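Local structure of pectate lyase (Bacillus, 3VMV) at residues 66-71 against 95-100; 178-183 against 205-210; 238-243 against 298-303. The protein probably cleaves polygalacturonate chains of pectin as a secreted family 1 polysaccharide lyase built on a parallel beta-helix. All blocks are in the same frame, centred on the assembly; numbering follows the deposited sequence.

In the fold
The three contacts follow one another along the chain, each closing before the next opens, and they are spread down the beta-helix. Interactions 1 and 2 lie on one ladder of parallel strands, running from 66-68 through 97-103, 123-126 and 156-158 to 177-181 and 210-212; their centres are 20 Å apart. Interaction 3 uses another ladder, in which 215-219, 238-242 and 276-280 pair in turn, and its centre is 18 Å from that of interaction 2. Interactions 1 and 3, with centres 30 Å apart, fall on opposite sides of the chain's centre. The first two therefore join successive coils, whereas the third lays a late loop on a coil wall.

Interaction 1 of 3, residues 66-71 against 95-100; sequences IDVKNH and IGIRLS. With SO4 (sulfate ion), chain B.
Leu99 and Val68 lie side by side and point the same way, with Leu99 CD2 3.5 Å from Val68 CB, closer than carbons usually pack. Val68 CG2 meets Ile97 CG2 at 3.8 Å. On the same face Ile66 CB lies against Ile97 CG1, and Ile66 CD1 touches Ile95 CD1, these two side chains crossing at about a right angle. Ile31 and Ile35 of helix 28-40 pack on Ile66 and Val68. The axes of strand segments 66-68 and 97-100 run 20° apart and approach to 4.9 Å, which is the parallel pairing of adjacent coils in the beta-helix of this lyase family. Four backbone bonds hold it, from Ile66 N to Gly96 O through Ser100 N to Val68 O. On the other face Arg98 NH1 donates to Asp67 OD1 at 3.0 Å, a salt bridge in the guanidinium plane but 48° out of the carboxylate plane. A water accepts from Arg98 NE and donates to Asp67 OD1. Glu119 and a sulfate share Arg98 NH2, which lies 2.7 Å from sulfate O3. These anions probably ease the approach of Lys69 NZ to Arg98 NH1, 3.4 Å. A bend at chi3 (-71°) sets Lys69 CE against Ser100 OG, itself bonded to Asp127.

Interaction 2 of 3, residues 178-183 against 205-210; sequences TMLVGH and NSRVPL. With SO4 (sulfate ion), chain C.
Met179 and Leu210 are joined across two neighbouring coils of the parallel beta-helix, where the CA atoms of Leu180 and Leu210 pair in parallel register at 4.8 Å. Backbone bonds carry this part: Leu210 N donates to Met179 O, and Val181 N reaches Leu210 O at 2.7 Å. Ahead of that bridge the second segment leaves regular strand geometry. Arg207 has positive phi (63°) and a cis peptide precedes Pro209, yet Arg207 O still accepts from Met179 N. The sequence from Arg207 through Pro209 to Arg212 fits the Arg-x-Pro-x-x-Arg pattern of pectate lyases, which in relatives lines the substrate cleft.

Apolar contacts flank the backbone on two sides. Leu180 CD1 rests on Leu210 CD1 at 3.5 Å, the two side chains running alongside each other. Met179 CB meets Pro209 CB at 3.9 Å, and a bend at chi3 (-57°) brings Met179 CE to Val208 CG1. Tyr196 and Phe201 pack around this second group.

The charged group lies by the leucines. Leu180 CD1 sits 3.7 Å above one face of the Arg207 guanidinium, toward its rim, while Arg207 NH2 makes a weak bond to O2 of a sulfate that Arg234 also binds. An alanine at Arg207 would probably leave Leu180 CD1 without this flat cover and remove a weak donor from the sulfate. Ser206 O takes two bonds from one residue, from Thr178 N at 3.1 Å and from Thr178 OG1 at 3.0 Å, the hydroxyl approaching nearly along the C=O axis.

Interaction 3 of 3, residues 238-243 against 298-303; sequences RVFVEN and FTPPYS
Phe298 fits between Arg238 and Phe240 on the strand. Its CD1 lies 3.5 Å above one face of the Arg238 guanidinium, displaced toward the rim, and the two flat groups are inclined by 31°. Arg238 NH1 is 3.7 Å from Phe298 CD1, and the two side chains cross at about a right angle. Arg238 CB also lies 3.9 Å from Phe298 CG. On its other flank the Phe298 ring presents an edge to the backbone, with Phe240 N in the ring plane, and Phe298 CD2 approaches Phe240 CB at 4.0 Å. Chi1 of -179° puts Phe240 CG anti to the backbone N, and CD2 of the ring lies 3.6 Å from Pro300 CD.

Strand 238-242 is part of a parallel wall of the beta-helix, between strands 215-219 and 276-280, with backbone bonds to Ala214 and Val216 on one coil and to Tyr276 and Asn278 on the next. The 298-303 segment belongs to the loop between strand 283-285 and helix 309-319, and it folds over the face that carries Arg238 and Phe240, while Val239 points away from it.

Further contacts help hold these side chains. Asp215 forms a salt bridge with Arg238 NE, and Asn278 ND2 donates to Phe298 O. Glu242 CB, from the same strand, sits over one face of the Phe240 ring, which also meets the His217 ring with planes about 10° apart; His217 ND1 is hydrogen-bonded to Tyr302 OH.

Interaction 1 of 3, residues 66-71 against 95-100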
# COMPACT_ATOMS: atom_id res chain seq x y z
N ILE A 66 12.22 -7.56 -7.07
CA ILE A 66 11.79 -8.94 -6.86
C ILE A 66 10.50 -9.09 -7.64
O ILE A 66 9.49 -8.46 -7.33
CB ILE A 66 11.55 -9.19 -5.35
CG1 ILE A 66 12.86 -8.97 -4.57
CG2 ILE A 66 11.01 -10.61 -5.14
CD1 ILE A 66 14.00 -9.89 -4.98
N ASP A 67 10.56 -9.89 -8.70
CA ASP A 67 9.55 -9.95 -9.74
C ASP A 67 8.59 -11.10 -9.43
O ASP A 67 8.82 -12.26 -9.82
CB ASP A 67 10.30 -10.18 -11.07
CG ASP A 67 9.58 -9.65 -12.33
OD1 ASP A 67 8.56 -8.99 -12.26
OD2 ASP A 67 10.11 -9.94 -13.43
N VAL A 68 7.48 -10.76 -8.78
CA VAL A 68 6.38 -11.73 -8.55
C VAL A 68 5.50 -11.75 -9.79
O VAL A 68 4.48 -11.06 -9.89
CB VAL A 68 5.59 -11.43 -7.25
CG1 VAL A 68 4.55 -12.54 -7.01
CG2 VAL A 68 6.56 -11.32 -6.08
N LYS A 69 5.96 -12.51 -10.79
CA LYS A 69 5.41 -12.53 -12.13
C LYS A 69 5.67 -13.92 -12.65
O LYS A 69 6.71 -14.52 -12.37
CB LYS A 69 6.16 -11.52 -13.02
CG LYS A 69 5.54 -11.36 -14.39
CD LYS A 69 6.42 -10.49 -15.30
CE LYS A 69 6.37 -9.02 -14.84
NZ LYS A 69 6.91 -8.15 -15.91
N ASN A 70 4.73 -14.41 -13.43
CA ASN A 70 4.90 -15.69 -14.07
C ASN A 70 6.13 -15.63 -14.97
O ASN A 70 6.40 -14.62 -15.60
CB ASN A 70 3.66 -15.97 -14.93
CG ASN A 70 3.63 -17.41 -15.42
OD1 ASN A 70 4.36 -17.79 -16.33
ND2 ASN A 70 2.78 -18.22 -14.81
N HIS A 71 6.87 -16.73 -15.04
CA HIS A 71 7.99 -16.78 -15.98
C HIS A 71 7.46 -16.64 -17.44
O HIS A 71 8.20 -16.22 -18.31
CB HIS A 71 8.83 -18.07 -15.75
CG HIS A 71 8.31 -19.25 -16.48
ND1 HIS A 71 7.24 -19.99 -16.02
CD2 HIS A 71 8.68 -19.83 -17.65
CE1 HIS A 71 6.97 -20.95 -16.88
NE2 HIS A 71 7.83 -20.87 -17.87
N ILE A 95 15.71 -2.55 -2.51
CA ILE A 95 15.10 -3.33 -3.60
C ILE A 95 13.67 -3.59 -3.18
O ILE A 95 13.42 -3.93 -2.03
CB ILE A 95 15.86 -4.66 -3.92
CG1 ILE A 95 15.23 -5.31 -5.16
CG2 ILE A 95 15.92 -5.59 -2.70
CD1 ILE A 95 16.09 -6.44 -5.78
N GLY A 96 12.77 -3.38 -4.13
CA GLY A 96 11.35 -3.56 -3.89
C GLY A 96 10.76 -4.76 -4.57
O GLY A 96 11.43 -5.50 -5.30
N ILE A 97 9.50 -5.00 -4.25
CA ILE A 97 8.74 -6.12 -4.82
C ILE A 97 7.72 -5.63 -5.82
O ILE A 97 7.07 -4.61 -5.58
CB ILE A 97 7.97 -6.83 -3.67
CG1 ILE A 97 8.99 -7.39 -2.67
CG2 ILE A 97 7.12 -7.98 -4.25
CD1 ILE A 97 8.33 -7.95 -1.34
N ARG A 98 7.58 -6.33 -6.94
CA ARG A 98 6.54 -6.02 -7.91
C ARG A 98 5.63 -7.21 -8.07
O ARG A 98 6.09 -8.31 -8.34
CB ARG A 98 7.09 -5.57 -9.27
CG ARG A 98 5.99 -5.20 -10.27
CD ARG A 98 6.58 -4.62 -11.56
NE ARG A 98 7.38 -5.65 -12.23
CZ ARG A 98 8.22 -5.40 -13.25
NH1 ARG A 98 8.86 -6.41 -13.81
NH2 ARG A 98 8.41 -4.16 -13.68
N LEU A 99 4.33 -6.97 -7.95
CA LEU A 99 3.35 -8.01 -8.24
C LEU A 99 2.72 -7.75 -9.58
O LEU A 99 2.09 -6.69 -9.76
CB LEU A 99 2.28 -8.04 -7.14
CG LEU A 99 2.70 -8.16 -5.66
CD1 LEU A 99 1.41 -8.34 -4.80
CD2 LEU A 99 3.71 -9.20 -5.36
N SER A 100 2.82 -8.68 -10.51
CA SER A 100 2.30 -8.47 -11.86
C SER A 100 1.39 -9.64 -12.24
O SER A 100 1.83 -10.79 -12.25
CB SER A 100 3.48 -8.34 -12.84
OG SER A 100 3.04 -8.42 -14.18
S SO4 B . 11.24 -4.24 -16.01
O1 SO4 B . 12.37 -4.21 -15.10
O2 SO4 B . 10.69 -5.58 -16.11
O3 SO4 B . 10.22 -3.31 -15.53
O4 SO4 B . 11.67 -3.86 -17.34
O HOH W 1 6.21 -8.35 -11.37
O HOH W 2 2.41 -12.91 -13.95

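Interaction 2 of 3, residues 178-183 against 205-210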
# COMPACT_ATOMS: atom_id res chain seq x y z
N THR A 178 4.02 8.96 -1.20
CA THR A 178 3.80 7.74 -0.40
C THR A 178 3.08 6.59 -1.13
O THR A 178 3.64 5.49 -1.22
CB THR A 178 3.08 8.08 0.91
OG1 THR A 178 3.67 9.26 1.49
CG2 THR A 178 3.24 6.96 1.94
N MET A 179 1.87 6.84 -1.64
CA MET A 179 1.04 5.77 -2.20
C MET A 179 0.23 6.27 -3.36
O MET A 179 -0.42 7.33 -3.29
CB MET A 179 0.04 5.29 -1.16
CG MET A 179 0.69 4.65 0.03
SD MET A 179 -0.50 3.96 1.21
CE MET A 179 -1.52 5.38 1.62
N LEU A 180 0.22 5.51 -4.46
CA LEU A 180 -0.60 5.83 -5.62
C LEU A 180 -1.69 4.76 -5.79
O LEU A 180 -1.44 3.55 -5.52
CB LEU A 180 0.33 5.82 -6.86
CG LEU A 180 0.18 6.46 -8.21
CD1 LEU A 180 0.11 7.98 -8.05
CD2 LEU A 180 1.38 6.05 -9.08
N VAL A 181 -2.88 5.18 -6.20
CA VAL A 181 -3.90 4.24 -6.63
C VAL A 181 -4.36 4.75 -7.97
O VAL A 181 -5.24 5.61 -8.04
CB VAL A 181 -5.06 4.15 -5.62
CG1 VAL A 181 -6.16 3.19 -6.12
CG2 VAL A 181 -4.55 3.72 -4.25
N GLY A 182 -3.81 4.19 -9.05
CA GLY A 182 -4.03 4.69 -10.40
C GLY A 182 -2.94 5.69 -10.77
O GLY A 182 -2.82 6.72 -10.13
N HIS A 183 -2.16 5.36 -11.81
CA HIS A 183 -0.95 6.13 -12.15
C HIS A 183 -1.17 7.17 -13.25
O HIS A 183 -0.29 7.99 -13.51
CB HIS A 183 0.19 5.17 -12.57
CG HIS A 183 0.02 4.61 -13.96
ND1 HIS A 183 -1.00 3.75 -14.32
CD2 HIS A 183 0.71 4.85 -15.10
CE1 HIS A 183 -0.93 3.48 -15.61
NE2 HIS A 183 0.10 4.14 -16.11
N ASN A 205 5.40 13.59 2.72
CA ASN A 205 5.00 14.83 2.06
C ASN A 205 3.58 14.79 1.47
O ASN A 205 2.77 15.71 1.65
CB ASN A 205 6.00 15.22 0.96
CG ASN A 205 5.75 16.62 0.43
OD1 ASN A 205 5.50 16.82 -0.78
ND2 ASN A 205 5.78 17.57 1.30
N SER A 206 3.31 13.75 0.70
CA SER A 206 2.04 13.71 -0.08
C SER A 206 1.66 12.31 -0.49
O SER A 206 2.36 11.35 -0.18
CB SER A 206 2.15 14.57 -1.36
OG SER A 206 3.01 13.94 -2.30
N ARG A 207 0.52 12.20 -1.16
CA ARG A 207 -0.00 10.93 -1.71
C ARG A 207 -0.31 9.93 -0.62
O ARG A 207 0.34 8.88 -0.51
CB ARG A 207 0.95 10.27 -2.70
CG ARG A 207 1.36 11.12 -3.91
CD ARG A 207 2.00 10.15 -4.89
NE ARG A 207 2.46 10.83 -6.12
CZ ARG A 207 3.18 10.22 -7.06
NH1 ARG A 207 3.59 8.97 -6.89
NH2 ARG A 207 3.54 10.91 -8.15
N VAL A 208 -1.30 10.25 0.21
CA VAL A 208 -1.65 9.35 1.33
C VAL A 208 -3.11 8.90 1.35
O VAL A 208 -3.83 9.12 2.35
CB VAL A 208 -1.21 9.94 2.71
CG1 VAL A 208 -1.03 8.83 3.73
CG2 VAL A 208 0.11 10.71 2.57
N PRO A 209 -3.58 8.25 0.27
CA PRO A 209 -2.95 8.00 -1.04
C PRO A 209 -3.36 9.09 -2.06
O PRO A 209 -4.30 9.88 -1.82
CB PRO A 209 -3.58 6.66 -1.48
CG PRO A 209 -4.78 6.41 -0.49
CD PRO A 209 -4.92 7.66 0.33
N LEU A 210 -2.70 9.08 -3.21
CA LEU A 210 -3.19 9.72 -4.43
C LEU A 210 -4.15 8.70 -5.06
O LEU A 210 -3.73 7.60 -5.40
CB LEU A 210 -2.03 10.04 -5.39
CG LEU A 210 -2.35 10.88 -6.62
CD1 LEU A 210 -1.03 11.23 -7.31
CD2 LEU A 210 -3.31 10.17 -7.62
S SO4 C . 0.64 14.33 -9.61
O1 SO4 C . -0.33 14.17 -10.73
O2 SO4 C . 1.38 13.08 -9.45
O3 SO4 C . 1.54 15.44 -9.91
O4 SO4 C . -0.08 14.60 -8.35

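Interaction 3 of 3, residues 238-243 against 298-303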
# COMPACT_ATOMS: atom_id res chain seq x y z
N ARG A 238 -13.99 7.44 -5.02
CA ARG A 238 -14.86 7.60 -3.83
C ARG A 238 -14.13 7.01 -2.65
O ARG A 238 -13.80 5.81 -2.68
CB ARG A 238 -16.17 6.84 -4.01
CG ARG A 238 -16.98 7.44 -5.17
CD ARG A 238 -18.36 6.82 -5.27
NE ARG A 238 -18.27 5.37 -5.46
CZ ARG A 238 -19.36 4.62 -5.61
NH1 ARG A 238 -19.26 3.32 -5.76
NH2 ARG A 238 -20.56 5.19 -5.56
N VAL A 239 -13.84 7.85 -1.64
CA VAL A 239 -13.10 7.33 -0.48
C VAL A 239 -13.90 7.52 0.80
O VAL A 239 -14.33 8.65 1.10
CB VAL A 239 -11.66 7.94 -0.37
CG1 VAL A 239 -11.68 9.41 -0.25
CG2 VAL A 239 -10.91 7.33 0.82
N PHE A 240 -14.21 6.42 1.48
CA PHE A 240 -14.86 6.49 2.80
C PHE A 240 -13.77 6.63 3.85
O PHE A 240 -12.98 5.68 4.03
CB PHE A 240 -15.76 5.26 3.00
CG PHE A 240 -16.50 5.24 4.34
CD1 PHE A 240 -16.96 6.42 4.90
CD2 PHE A 240 -16.80 4.03 4.96
CE1 PHE A 240 -17.68 6.41 6.09
CE2 PHE A 240 -17.51 4.01 6.16
CZ PHE A 240 -17.95 5.19 6.72
N VAL A 241 -13.71 7.79 4.50
CA VAL A 241 -12.65 8.13 5.48
C VAL A 241 -13.31 8.05 6.83
O VAL A 241 -14.06 8.95 7.20
CB VAL A 241 -12.11 9.50 5.20
CG1 VAL A 241 -10.94 9.86 6.13
CG2 VAL A 241 -11.71 9.60 3.71
N GLU A 242 -13.04 6.96 7.54
CA GLU A 242 -13.82 6.61 8.74
C GLU A 242 -12.95 6.36 9.96
O GLU A 242 -12.06 5.49 9.97
CB GLU A 242 -14.60 5.31 8.40
CG GLU A 242 -15.52 4.83 9.51
CD GLU A 242 -16.15 3.47 9.20
OE1 GLU A 242 -15.51 2.69 8.46
OE2 GLU A 242 -17.24 3.20 9.77
N ASN A 243 -13.23 7.12 11.01
CA ASN A 243 -12.59 6.87 12.31
C ASN A 243 -11.07 6.80 12.24
O ASN A 243 -10.43 5.90 12.79
CB ASN A 243 -13.16 5.60 12.98
CG ASN A 243 -14.63 5.74 13.36
OD1 ASN A 243 -15.38 6.62 12.84
ND2 ASN A 243 -15.07 4.86 14.26
N PHE A 298 -20.86 6.99 -0.35
CA PHE A 298 -20.15 5.71 -0.54
C PHE A 298 -19.74 5.04 0.78
O PHE A 298 -19.05 5.65 1.62
CB PHE A 298 -18.91 5.88 -1.41
CG PHE A 298 -18.06 4.64 -1.47
CD1 PHE A 298 -18.48 3.52 -2.15
CD2 PHE A 298 -16.88 4.60 -0.75
CE1 PHE A 298 -17.68 2.36 -2.16
CE2 PHE A 298 -16.10 3.46 -0.76
CZ PHE A 298 -16.50 2.33 -1.46
N THR A 299 -20.18 3.78 0.94
CA THR A 299 -19.76 2.85 1.99
C THR A 299 -19.39 1.53 1.28
O THR A 299 -20.04 1.14 0.30
CB THR A 299 -21.00 2.64 2.90
OG1 THR A 299 -21.35 3.91 3.49
CG2 THR A 299 -20.75 1.68 3.98
N PRO A 300 -18.36 0.81 1.78
CA PRO A 300 -17.90 -0.38 1.07
C PRO A 300 -18.83 -1.57 1.32
O PRO A 300 -19.55 -1.65 2.33
CB PRO A 300 -16.51 -0.64 1.68
CG PRO A 300 -16.66 -0.10 3.13
CD PRO A 300 -17.52 1.12 2.96
N PRO A 301 -18.82 -2.50 0.40
CA PRO A 301 -19.75 -3.63 0.39
C PRO A 301 -19.34 -4.81 1.23
O PRO A 301 -19.63 -5.92 0.82
CB PRO A 301 -19.76 -4.02 -1.09
CG PRO A 301 -18.38 -3.70 -1.55
CD PRO A 301 -17.98 -2.46 -0.81
N TYR A 302 -18.66 -4.63 2.36
CA TYR A 302 -18.24 -5.77 3.14
C TYR A 302 -18.47 -5.51 4.63
O TYR A 302 -18.62 -4.36 5.04
CB TYR A 302 -16.75 -6.12 2.88
CG TYR A 302 -15.77 -4.94 2.99
CD1 TYR A 302 -15.52 -4.34 4.23
CD2 TYR A 302 -15.14 -4.42 1.87
CE1 TYR A 302 -14.64 -3.26 4.34
CE2 TYR A 302 -14.25 -3.33 1.99
CZ TYR A 302 -14.00 -2.79 3.21
OH TYR A 302 -13.10 -1.73 3.30
N SER A 303 -18.48 -6.59 5.40
CA SER A 303 -18.53 -6.51 6.86
C SER A 303 -17.16 -6.15 7.40
O SER A 303 -16.16 -6.57 6.84
CB SER A 303 -18.95 -7.88 7.39
OG SER A 303 -20.23 -8.27 6.88